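Side-chain contacts in AT-less polyketide synthase (Streptomyces platensis subsp. rosaceus, PDB 4TKT), which probably catalyses the decarboxylative condensation that lengthens the growing polyketide chain in isomigrastatin biosynthesis, acting as a ketosynthase domain of a synthase without built-in acyltransferases: residues Ala109-Ser112 against Arg113-Arg117; Ala198-Arg202 against Gly203-Val207; Leu257-Leu261 against Ala262-Ala266; Tyr498-Gln501 against Val502-Ala506. All coordinates share one frame; numbering follows the deposited sequence.

All four contacts are short turns where a helix starts or stops. Interactions 1 and 3 begin helices, 113-121 and 261-266; interactions 2 and 4 finish helices, 188-202 and 493-502. The first three belong to the ketosynthase body and touch one another: Leu-116 meets Leu-257 and Val-207, while Leu-200 and Val-207 pack on residues of strand 252-260. Interaction 4 lies in the linker region and reaches interaction 1 through Glu-505. Its contacting residues are mostly buried, and a methyl over a tyrosine ring recurs there and in interaction 1. Interactions 2 and 3 mix buried apolar residues with exposed ones, and their charged side chains meet by a weakly hydrogen-bonded salt bridge or through water.

Interaction 1. Residues Ala109-Ser112 against Arg113-Arg117; sequences AGYS and RGALR. With SO4 (sulfate ion), chain C.
The backbone N of Leu-116 donates to Ser-112 O over 2.9 Å, a bond that closes the first turn of helix 113-121 just after Gly-110, whose positive phi completes the Schellman motif ending the preceding helix. Ser-112 is the N-cap. Its OG, held between the backbone N and the carbonyl carbon (chi1 64°), turns back to accept a weak capping bond from Ala-115 N at 3.3 Å, the task for which a short hydroxyl side chain is well suited. Leu-116 sends CD1 over one face of the Tyr-111 ring, 4.2 Å from its centroid, in a CH-pi contact, and Ala-115 CB touches Tyr-111 CD1 at 4.0 Å. The guanidinium of Arg-117 lies over Gly-114 CA and donates to a sulfate ion, probably from the crystallisation liquor, from NE to O4 at 3.2 Å and from NH2 to O2 at 2.9 Å. A leucine in its place would probably leave the sulfate without these two donors and Leu-173 O without the bond it receives from NH1. Around the turn, Tyr-111 OH bonds to Asp-269, Leu-116 rests on strands 129-136 and 252-260, and Arg-113 packs against helix 163-173.

Interaction 2. Residues Ala198-Arg202 against Gly203-Val207; sequences AALQR and GECGV
Arg-202 and Glu-204 meet because their chains leave the backbone on converging paths: Arg-202 has CG anti to its own N (chi1 -165°) and runs extended to NE, while Glu-204 has CG anti to its carbonyl carbon (chi1 -57°). NH1 of Arg-202 reaches Glu-204 OE2 at 3.2 Å, a salt bridge with a weak hydrogen bond; the guanidinium and carboxylate planes stand 88° apart, and OE2 touches Arg-202 at both NH1 and CD. Long charged chains fit this outer side of the turn. Beneath them, Ala-199 CB lies 4.0 Å from Glu-204 CB, a methyl being small enough for close approach. On the buried side, Leu-200 CD2 sits 3.3 Å from Cys-205 O and 4.0 Å from Cys-205 SG, while the other branch of Leu-200 packs on Leu-258 of strand 252-260. The backbone turn rests on Ala-199 O, which accepts from Glu-204 N at 2.8 Å, and on a weak bond from Gly-203 N to Leu-200 O. Gly-203 has positive phi, and a CB there would collide with Arg-202 O. This is a Schellman motif, closing helix 188-202 of the beta-alpha-beta crossover from strand 179-182 to strand 208-214 in the thiolase-like ketosynthase fold.

Interaction 3. Residues Leu257-Leu261 against Ala262-Ala266; sequences LLRPL and ADAVA
Pro-260 O is gripped by two backbone donors of the new helix: Ala-264 N at 3.1 Å, lying in the carbonyl plane, and Asp-263 N at 2.9 Å, a weak bond because strongly bent (125°). Pro-260 holds the N-cap position, where proline's fixed phi and missing N-H cost little ahead of the first helical turn. The next turn is closed by Val-265 N donating to Leu-261 O, and Leu-261 CD1 meets Val-265 CG2 at 4.0 Å, two branched side chains one turn apart. Arg-259 reaches forward over the start of the helix. All its torsions from chi1 (-173°) to chi4 lie near 180°, and this straight chain carries the guanidinium across Asp-263 until the carbonyl O of Asp-263 lies 3.7 Å above the centre of one face. The Asp-263 carboxylate stands nearly perpendicular to that plane and makes no direct ion pair with it; instead a water accepts from Arg-259 NE at 2.8 Å and donates to Asp-263 OD2 at 3.1 Å. The guanidinium tip pairs with Asp-267 and Asp-269, and NH1 also makes a weak bond to Tyr-111 OH. An acidic residue in the first helical turn is likely to be favoured by the helix dipole. The whole is a strand-to-helix junction, where strand 252-260 of the central ketosynthase sheet passes directly into short helix 261-266.

Interaction 4. Residues Tyr498-Gln501 against Val502-Ala506; sequences YTLQ and VGREA
Val-502 makes the first contact, its N donating almost straight (176°) to Tyr-498 O at 3.1 Å. With CG1 set between the backbone N and the carbonyl carbon (chi1 74°), that methyl comes down over one face of the Tyr-498 ring, 4.0 Å from its centroid, in a CH-pi contact nearest the CZ end; the same ring meets His-591 edge-to-face. A beta-branched residue suits this place because it puts a methyl close to its own helix. Gly-503 follows, giving a weak bond from N to Thr-499 O at 2.9 Å. A CB here would run into that same oxygen, which explains the glycine. Arg-504 then folds back beside the helix end: CB lies 3.6 Å from Leu-500 O, and a bend at chi2 (-65°) carries the guanidinium along the turn. NH1 donates to Gly-503 O at 3.1 Å; that oxygen lies in the guanidinium plane, while NH1 sits above the carbonyl plane. Leu-500 CD2 lies over one face of the guanidinium, and Thr-499 CG2 comes alongside NH1 at 4.2 Å. Replacing this arginine by an alanine would probably leave Gly-503 O without its side-chain donor, take away the face against Leu-500 CD2, and remove the weak, long ion pair with Glu-107. Next, Glu-505 brings OE2 to Arg-113 N at the start of helix 113-121, modelled so short that its strength is doubtful. The arrangement is a helix C-terminus ended by glycine, leading from helix 493-502 toward strand 509-515 in the RhiE-like linker domain, where it borders the ketosynthase.

Interaction 1. Residues Ala109-Ser112 against Arg113-Arg117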
loop_
_atom_site.group_PDB
_atom_site.type_symbol
_atom_site.label_atom_id
_atom_site.label_comp_id
_atom_site.label_asym_id
_atom_site.label_seq_id
_atom_site.Cartn_x
_atom_site.Cartn_y
_atom_site.Cartn_z
ATOM N N ALA A 109 -7.786 -8.081 -0.708
ATOM C CA ALA A 109 -8.147 -8.896 0.446
ATOM C C ALA A 109 -9.267 -9.875 0.106
ATOM O O ALA A 109 -9.483 -10.855 0.818
ATOM C CB ALA A 109 -8.557 -8.012 1.612
ATOM N N GLY A 110 -9.978 -9.606 -0.983
ATOM C CA GLY A 110 -11.086 -10.450 -1.384
ATOM C C GLY A 110 -12.333 -10.135 -0.586
ATOM O O GLY A 110 -13.094 -11.028 -0.220
ATOM N N TYR A 111 -12.540 -8.854 -0.313
ATOM C CA TYR A 111 -13.712 -8.411 0.429
ATOM C C TYR A 111 -14.463 -7.305 -0.289
ATOM O O TYR A 111 -13.865 -6.344 -0.770
ATOM C CB TYR A 111 -13.315 -7.920 1.821
ATOM C CG TYR A 111 -13.173 -9.014 2.848
ATOM C CD1 TYR A 111 -14.286 -9.521 3.505
ATOM C CD2 TYR A 111 -11.927 -9.535 3.167
ATOM C CE1 TYR A 111 -14.161 -10.520 4.448
ATOM C CE2 TYR A 111 -11.792 -10.535 4.109
ATOM C CZ TYR A 111 -12.913 -11.023 4.746
ATOM O OH TYR A 111 -12.782 -12.019 5.684
ATOM N N SER A 112 -15.779 -7.445 -0.361
ATOM C CA SER A 112 -16.627 -6.326 -0.734
ATOM C C SER A 112 -16.867 -5.493 0.518
ATOM O O SER A 112 -16.578 -5.945 1.627
ATOM C CB SER A 112 -17.948 -6.806 -1.331
ATOM O OG SER A 112 -18.703 -7.528 -0.374
ATOM N N ARG A 113 -17.381 -4.281 0.341
ATOM C CA ARG A 113 -17.692 -3.406 1.467
ATOM C C ARG A 113 -18.606 -4.093 2.477
ATOM O O ARG A 113 -18.302 -4.141 3.669
ATOM C CB ARG A 113 -18.340 -2.112 0.975
ATOM C CG ARG A 113 -17.370 -0.960 0.793
ATOM C CD ARG A 113 -17.485 -0.361 -0.592
ATOM N NE ARG A 113 -18.873 -0.121 -0.967
ATOM C CZ ARG A 113 -19.277 0.088 -2.214
ATOM N NH1 ARG A 113 -18.393 0.084 -3.204
ATOM N NH2 ARG A 113 -20.561 0.293 -2.474
ATOM N N GLY A 114 -19.719 -4.633 1.991
ATOM C CA GLY A 114 -20.695 -5.279 2.850
ATOM C C GLY A 114 -20.145 -6.491 3.571
ATOM O O GLY A 114 -20.396 -6.685 4.760
ATOM N N ALA A 115 -19.388 -7.308 2.848
ATOM C CA ALA A 115 -18.811 -8.515 3.419
ATOM C C ALA A 115 -17.806 -8.167 4.510
ATOM O O ALA A 115 -17.780 -8.799 5.566
ATOM C CB ALA A 115 -18.152 -9.354 2.336
ATOM N N LEU A 116 -16.986 -7.155 4.249
ATOM C CA LEU A 116 -15.972 -6.733 5.206
ATOM C C LEU A 116 -16.608 -6.244 6.504
ATOM O O LEU A 116 -16.146 -6.585 7.591
ATOM C CB LEU A 116 -15.084 -5.642 4.609
ATOM C CG LEU A 116 -13.901 -5.203 5.477
ATOM C CD1 LEU A 116 -13.042 -6.397 5.852
ATOM C CD2 LEU A 116 -13.070 -4.150 4.762
ATOM N N ARG A 117 -17.672 -5.453 6.390
ATOM C CA ARG A 117 -18.380 -4.967 7.573
ATOM C C ARG A 117 -18.966 -6.120 8.385
ATOM O O ARG A 117 -18.849 -6.145 9.610
ATOM C CB ARG A 117 -19.486 -3.989 7.178
ATOM C CG ARG A 117 -18.975 -2.699 6.559
ATOM C CD ARG A 117 -20.090 -1.682 6.390
ATOM N NE ARG A 117 -21.136 -2.153 5.487
ATOM C CZ ARG A 117 -21.212 -1.837 4.197
ATOM N NH1 ARG A 117 -20.304 -1.043 3.648
ATOM N NH2 ARG A 117 -22.201 -2.315 3.456
HETATM S S SO4 C . -24.448 -3.799 6.392
HETATM O O1 SO4 C . -25.807 -3.949 6.902
HETATM O O2 SO4 C . -24.494 -3.170 5.074
HETATM O O3 SO4 C . -23.816 -5.112 6.280
HETATM O O4 SO4 C . -23.677 -2.964 7.309
#

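Interaction 2. Residues Ala198-Arg202 against Gly203-Val207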
loop_
_atom_site.group_PDB
_atom_site.type_symbol
_atom_site.label_atom_id
_atom_site.label_comp_id
_atom_site.label_asym_id
_atom_site.label_seq_id
_atom_site.Cartn_x
_atom_site.Cartn_y
_atom_site.Cartn_z
ATOM N N ALA A 198 -3.333 -1.110 17.890
ATOM C CA ALA A 198 -3.790 -0.872 19.254
ATOM C C ALA A 198 -5.310 -0.918 19.331
ATOM O O ALA A 198 -5.875 -1.475 20.270
ATOM C CB ALA A 198 -3.274 0.466 19.763
ATOM N N ALA A 199 -5.965 -0.331 18.334
ATOM C CA ALA A 199 -7.422 -0.299 18.279
ATOM C C ALA A 199 -7.999 -1.704 18.115
ATOM O O ALA A 199 -9.001 -2.051 18.741
ATOM C CB ALA A 199 -7.889 0.604 17.148
ATOM N N LEU A 200 -7.360 -2.507 17.271
ATOM C CA LEU A 200 -7.783 -3.887 17.054
ATOM C C LEU A 200 -7.592 -4.725 18.312
ATOM O O LEU A 200 -8.470 -5.498 18.689
ATOM C CB LEU A 200 -7.013 -4.510 15.888
ATOM C CG LEU A 200 -7.304 -3.939 14.501
ATOM C CD1 LEU A 200 -6.349 -4.523 13.478
ATOM C CD2 LEU A 200 -8.747 -4.215 14.108
ATOM N N GLN A 201 -6.438 -4.565 18.952
ATOM C CA GLN A 201 -6.126 -5.279 20.187
ATOM C C GLN A 201 -7.108 -4.914 21.296
ATOM O O GLN A 201 -7.465 -5.749 22.129
ATOM C CB GLN A 201 -4.691 -4.970 20.629
ATOM C CG GLN A 201 -4.236 -5.717 21.876
ATOM C CD GLN A 201 -2.909 -5.202 22.415
ATOM O OE1 GLN A 201 -2.684 -3.993 22.492
ATOM N NE2 GLN A 201 -2.022 -6.121 22.788
ATOM N N ARG A 202 -7.549 -3.661 21.289
ATOM C CA ARG A 202 -8.432 -3.132 22.323
ATOM C C ARG A 202 -9.897 -3.452 22.037
ATOM O O ARG A 202 -10.746 -3.365 22.925
ATOM C CB ARG A 202 -8.233 -1.623 22.444
ATOM C CG ARG A 202 -8.799 -0.988 23.696
ATOM C CD ARG A 202 -8.466 0.491 23.702
ATOM N NE ARG A 202 -9.077 1.203 24.816
ATOM C CZ ARG A 202 -9.082 2.526 24.933
ATOM N NH1 ARG A 202 -8.513 3.275 23.999
ATOM N NH2 ARG A 202 -9.659 3.100 25.979
ATOM N N GLY A 203 -10.189 -3.816 20.793
ATOM C CA GLY A 203 -11.539 -4.176 20.400
ATOM C C GLY A 203 -12.374 -2.995 19.938
ATOM O O GLY A 203 -13.600 -3.069 19.921
ATOM N N GLU A 204 -11.709 -1.907 19.560
ATOM C CA GLU A 204 -12.402 -0.710 19.092
ATOM C C GLU A 204 -13.019 -0.929 17.713
ATOM O O GLU A 204 -14.003 -0.286 17.355
ATOM C CB GLU A 204 -11.450 0.486 19.054
ATOM C CG GLU A 204 -10.786 0.797 20.383
ATOM C CD GLU A 204 -10.002 2.096 20.352
ATOM O OE1 GLU A 204 -10.458 3.051 19.688
ATOM O OE2 GLU A 204 -8.928 2.161 20.989
ATOM N N CYS A 205 -12.431 -1.835 16.940
ATOM C CA CYS A 205 -12.993 -2.224 15.652
ATOM C C CYS A 205 -12.540 -3.632 15.277
ATOM O O CYS A 205 -11.569 -4.147 15.831
ATOM C CB CYS A 205 -12.607 -1.220 14.560
ATOM S SG CYS A 205 -10.846 -0.828 14.460
ATOM N N GLY A 206 -13.260 -4.254 14.349
ATOM C CA GLY A 206 -12.976 -5.621 13.949
ATOM C C GLY A 206 -11.854 -5.705 12.934
ATOM O O GLY A 206 -10.972 -6.555 13.035
ATOM N N VAL A 207 -11.898 -4.827 11.939
ATOM C CA VAL A 207 -10.815 -4.727 10.972
ATOM C C VAL A 207 -10.352 -3.284 10.903
ATOM O O VAL A 207 -11.064 -2.372 11.325
ATOM C CB VAL A 207 -11.236 -5.203 9.566
ATOM C CG1 VAL A 207 -11.865 -6.582 9.640
ATOM C CG2 VAL A 207 -12.192 -4.209 8.928
#

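Interaction 3. Residues Leu257-Leu261 against Ala262-Ala266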
loop_
_atom_site.group_PDB
_atom_site.type_symbol
_atom_site.label_atom_id
_atom_site.label_comp_id
_atom_site.label_asym_id
_atom_site.label_seq_id
_atom_site.Cartn_x
_atom_site.Cartn_y
_atom_site.Cartn_z
ATOM N N LEU A 257 -4.893 -3.895 5.022
ATOM C CA LEU A 257 -6.069 -4.248 5.802
ATOM C C LEU A 257 -5.630 -5.126 6.967
ATOM O O LEU A 257 -5.080 -6.208 6.762
ATOM C CB LEU A 257 -7.110 -4.965 4.939
ATOM C CG LEU A 257 -8.517 -5.077 5.534
ATOM C CD1 LEU A 257 -9.068 -3.702 5.876
ATOM C CD2 LEU A 257 -9.455 -5.796 4.581
ATOM N N LEU A 258 -5.861 -4.649 8.187
ATOM C CA LEU A 258 -5.375 -5.338 9.378
ATOM C C LEU A 258 -6.493 -6.036 10.142
ATOM O O LEU A 258 -7.636 -5.578 10.155
ATOM C CB LEU A 258 -4.652 -4.354 10.297
ATOM C CG LEU A 258 -3.453 -3.647 9.672
ATOM C CD1 LEU A 258 -2.758 -2.778 10.705
ATOM C CD2 LEU A 258 -2.493 -4.663 9.082
ATOM N N ARG A 259 -6.142 -7.134 10.801
ATOM C CA ARG A 259 -7.121 -7.991 11.452
ATOM C C ARG A 259 -6.443 -8.939 12.442
ATOM O O ARG A 259 -5.347 -9.427 12.173
ATOM C CB ARG A 259 -7.888 -8.784 10.394
ATOM C CG ARG A 259 -9.047 -9.576 10.925
ATOM C CD ARG A 259 -9.907 -10.106 9.803
ATOM N NE ARG A 259 -11.174 -10.600 10.323
ATOM C CZ ARG A 259 -12.071 -11.253 9.597
ATOM N NH1 ARG A 259 -11.832 -11.493 8.316
ATOM N NH2 ARG A 259 -13.201 -11.667 10.154
ATOM N N PRO A 260 -7.082 -9.185 13.600
ATOM C CA PRO A 260 -6.564 -10.187 14.541
ATOM C C PRO A 260 -6.379 -11.540 13.863
ATOM O O PRO A 260 -7.295 -12.013 13.193
ATOM C CB PRO A 260 -7.649 -10.253 15.618
ATOM C CG PRO A 260 -8.279 -8.910 15.587
ATOM C CD PRO A 260 -8.250 -8.472 14.146
ATOM N N LEU A 261 -5.206 -12.142 14.040
ATOM C CA LEU A 261 -4.827 -13.359 13.327
ATOM C C LEU A 261 -5.856 -14.481 13.447
ATOM O O LEU A 261 -6.140 -15.173 12.471
ATOM C CB LEU A 261 -3.468 -13.855 13.827
ATOM C CG LEU A 261 -2.888 -15.070 13.102
ATOM C CD1 LEU A 261 -2.859 -14.831 11.602
ATOM C CD2 LEU A 261 -1.495 -15.370 13.619
ATOM N N ALA A 262 -6.412 -14.653 14.641
ATOM C CA ALA A 262 -7.398 -15.702 14.880
ATOM C C ALA A 262 -8.630 -15.522 13.998
ATOM O O ALA A 262 -9.172 -16.493 13.467
ATOM C CB ALA A 262 -7.798 -15.725 16.346
ATOM N N ASP A 263 -9.061 -14.274 13.843
ATOM C CA ASP A 263 -10.245 -13.959 13.053
ATOM C C ASP A 263 -9.989 -14.155 11.563
ATOM O O ASP A 263 -10.866 -14.614 10.832
ATOM C CB ASP A 263 -10.696 -12.524 13.327
ATOM C CG ASP A 263 -10.895 -12.250 14.803
ATOM O OD1 ASP A 263 -10.591 -13.146 15.616
ATOM O OD2 ASP A 263 -11.340 -11.137 15.154
ATOM N N ALA A 264 -8.789 -13.805 11.113
ATOM C CA ALA A 264 -8.425 -13.988 9.713
ATOM C C ALA A 264 -8.346 -15.470 9.368
ATOM O O ALA A 264 -8.852 -15.903 8.333
ATOM C CB ALA A 264 -7.106 -13.302 9.409
ATOM N N VAL A 265 -7.707 -16.242 10.240
ATOM C CA VAL A 265 -7.585 -17.682 10.044
ATOM C C VAL A 265 -8.961 -18.343 10.006
ATOM O O VAL A 265 -9.229 -19.185 9.148
ATOM C CB VAL A 265 -6.723 -18.329 11.149
ATOM C CG1 VAL A 265 -6.856 -19.840 11.121
ATOM C CG2 VAL A 265 -5.268 -17.918 10.990
ATOM N N ALA A 266 -9.835 -17.940 10.923
ATOM C CA ALA A 266 -11.177 -18.514 11.014
ATOM C C ALA A 266 -12.041 -18.171 9.802
ATOM O O ALA A 266 -12.968 -18.909 9.465
ATOM C CB ALA A 266 -11.862 -18.048 12.289
HETATM O O HOH W 1 -11.785 -9.273 12.678
#

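Interaction 4. Residues Tyr498-Gln501 against Val502-Ala506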
loop_
_atom_site.group_PDB
_atom_site.type_symbol
_atom_site.label_atom_id
_atom_site.label_comp_id
_atom_site.label_asym_id
_atom_site.label_seq_id
_atom_site.Cartn_x
_atom_site.Cartn_y
_atom_site.Cartn_z
ATOM N N TYR A 498 -14.617 -18.081 -6.578
ATOM C CA TYR A 498 -15.028 -17.713 -5.228
ATOM C C TYR A 498 -14.627 -16.278 -4.894
ATOM O O TYR A 498 -15.424 -15.511 -4.347
ATOM C CB TYR A 498 -14.426 -18.680 -4.206
ATOM C CG TYR A 498 -14.782 -18.359 -2.773
ATOM C CD1 TYR A 498 -16.045 -18.641 -2.272
ATOM C CD2 TYR A 498 -13.852 -17.780 -1.918
ATOM C CE1 TYR A 498 -16.376 -18.352 -0.962
ATOM C CE2 TYR A 498 -14.172 -17.487 -0.605
ATOM C CZ TYR A 498 -15.437 -17.774 -0.132
ATOM O OH TYR A 498 -15.767 -17.486 1.172
ATOM N N THR A 499 -13.391 -15.924 -5.233
ATOM C CA THR A 499 -12.873 -14.586 -4.976
ATOM C C THR A 499 -13.699 -13.518 -5.695
ATOM O O THR A 499 -14.032 -12.486 -5.115
ATOM C CB THR A 499 -11.393 -14.463 -5.407
ATOM O OG1 THR A 499 -10.598 -15.410 -4.681
ATOM C CG2 THR A 499 -10.867 -13.066 -5.132
ATOM N N LEU A 500 -14.043 -13.778 -6.951
ATOM C CA LEU A 500 -14.779 -12.805 -7.755
ATOM C C LEU A 500 -16.252 -12.715 -7.370
ATOM O O LEU A 500 -16.931 -11.738 -7.694
ATOM C CB LEU A 500 -14.649 -13.146 -9.237
ATOM C CG LEU A 500 -13.241 -12.965 -9.795
ATOM C CD1 LEU A 500 -13.144 -13.510 -11.207
ATOM C CD2 LEU A 500 -12.858 -11.497 -9.755
ATOM N N GLN A 501 -16.745 -13.733 -6.675
ATOM C CA GLN A 501 -18.138 -13.752 -6.250
ATOM C C GLN A 501 -18.345 -12.963 -4.963
ATOM O O GLN A 501 -19.105 -11.994 -4.933
ATOM C CB GLN A 501 -18.621 -15.192 -6.062
ATOM C CG GLN A 501 -18.925 -15.921 -7.358
ATOM C CD GLN A 501 -19.186 -17.395 -7.144
ATOM O OE1 GLN A 501 -19.490 -17.826 -6.032
ATOM N NE2 GLN A 501 -19.062 -18.179 -8.210
ATOM N N VAL A 502 -17.657 -13.375 -3.904
ATOM C CA VAL A 502 -17.895 -12.814 -2.579
ATOM C C VAL A 502 -16.921 -11.676 -2.253
ATOM O O VAL A 502 -17.078 -10.978 -1.251
ATOM C CB VAL A 502 -17.802 -13.920 -1.500
ATOM C CG1 VAL A 502 -16.356 -14.314 -1.263
ATOM C CG2 VAL A 502 -18.475 -13.478 -0.202
ATOM N N GLY A 503 -15.930 -11.472 -3.117
ATOM C CA GLY A 503 -14.915 -10.461 -2.873
ATOM C C GLY A 503 -14.976 -9.251 -3.787
ATOM O O GLY A 503 -14.044 -8.447 -3.821
ATOM N N ARG A 504 -16.066 -9.119 -4.533
ATOM C CA ARG A 504 -16.256 -7.959 -5.397
ATOM C C ARG A 504 -17.661 -7.391 -5.248
ATOM O O ARG A 504 -18.604 -8.118 -4.928
ATOM C CB ARG A 504 -15.998 -8.319 -6.862
ATOM C CG ARG A 504 -14.571 -8.743 -7.178
ATOM C CD ARG A 504 -13.585 -7.606 -6.973
ATOM N NE ARG A 504 -12.258 -7.934 -7.491
ATOM C CZ ARG A 504 -11.320 -8.574 -6.799
ATOM N NH1 ARG A 504 -11.558 -8.968 -5.554
ATOM N NH2 ARG A 504 -10.142 -8.825 -7.355
ATOM N N GLU A 505 -17.792 -6.089 -5.476
ATOM C CA GLU A 505 -19.093 -5.428 -5.456
ATOM C C GLU A 505 -19.879 -5.767 -6.716
ATOM O O GLU A 505 -19.348 -5.688 -7.825
ATOM C CB GLU A 505 -18.934 -3.911 -5.349
ATOM C CG GLU A 505 -17.935 -3.451 -4.304
ATOM C CD GLU A 505 -18.481 -3.539 -2.897
ATOM O OE1 GLU A 505 -19.716 -3.656 -2.743
ATOM O OE2 GLU A 505 -17.671 -3.488 -1.946
ATOM N N ALA A 506 -21.141 -6.143 -6.550
ATOM C CA ALA A 506 -22.009 -6.382 -7.695
ATOM C C ALA A 506 -22.448 -5.050 -8.298
ATOM O O ALA A 506 -23.292 -4.357 -7.736
ATOM C CB ALA A 506 -23.213 -7.211 -7.289
#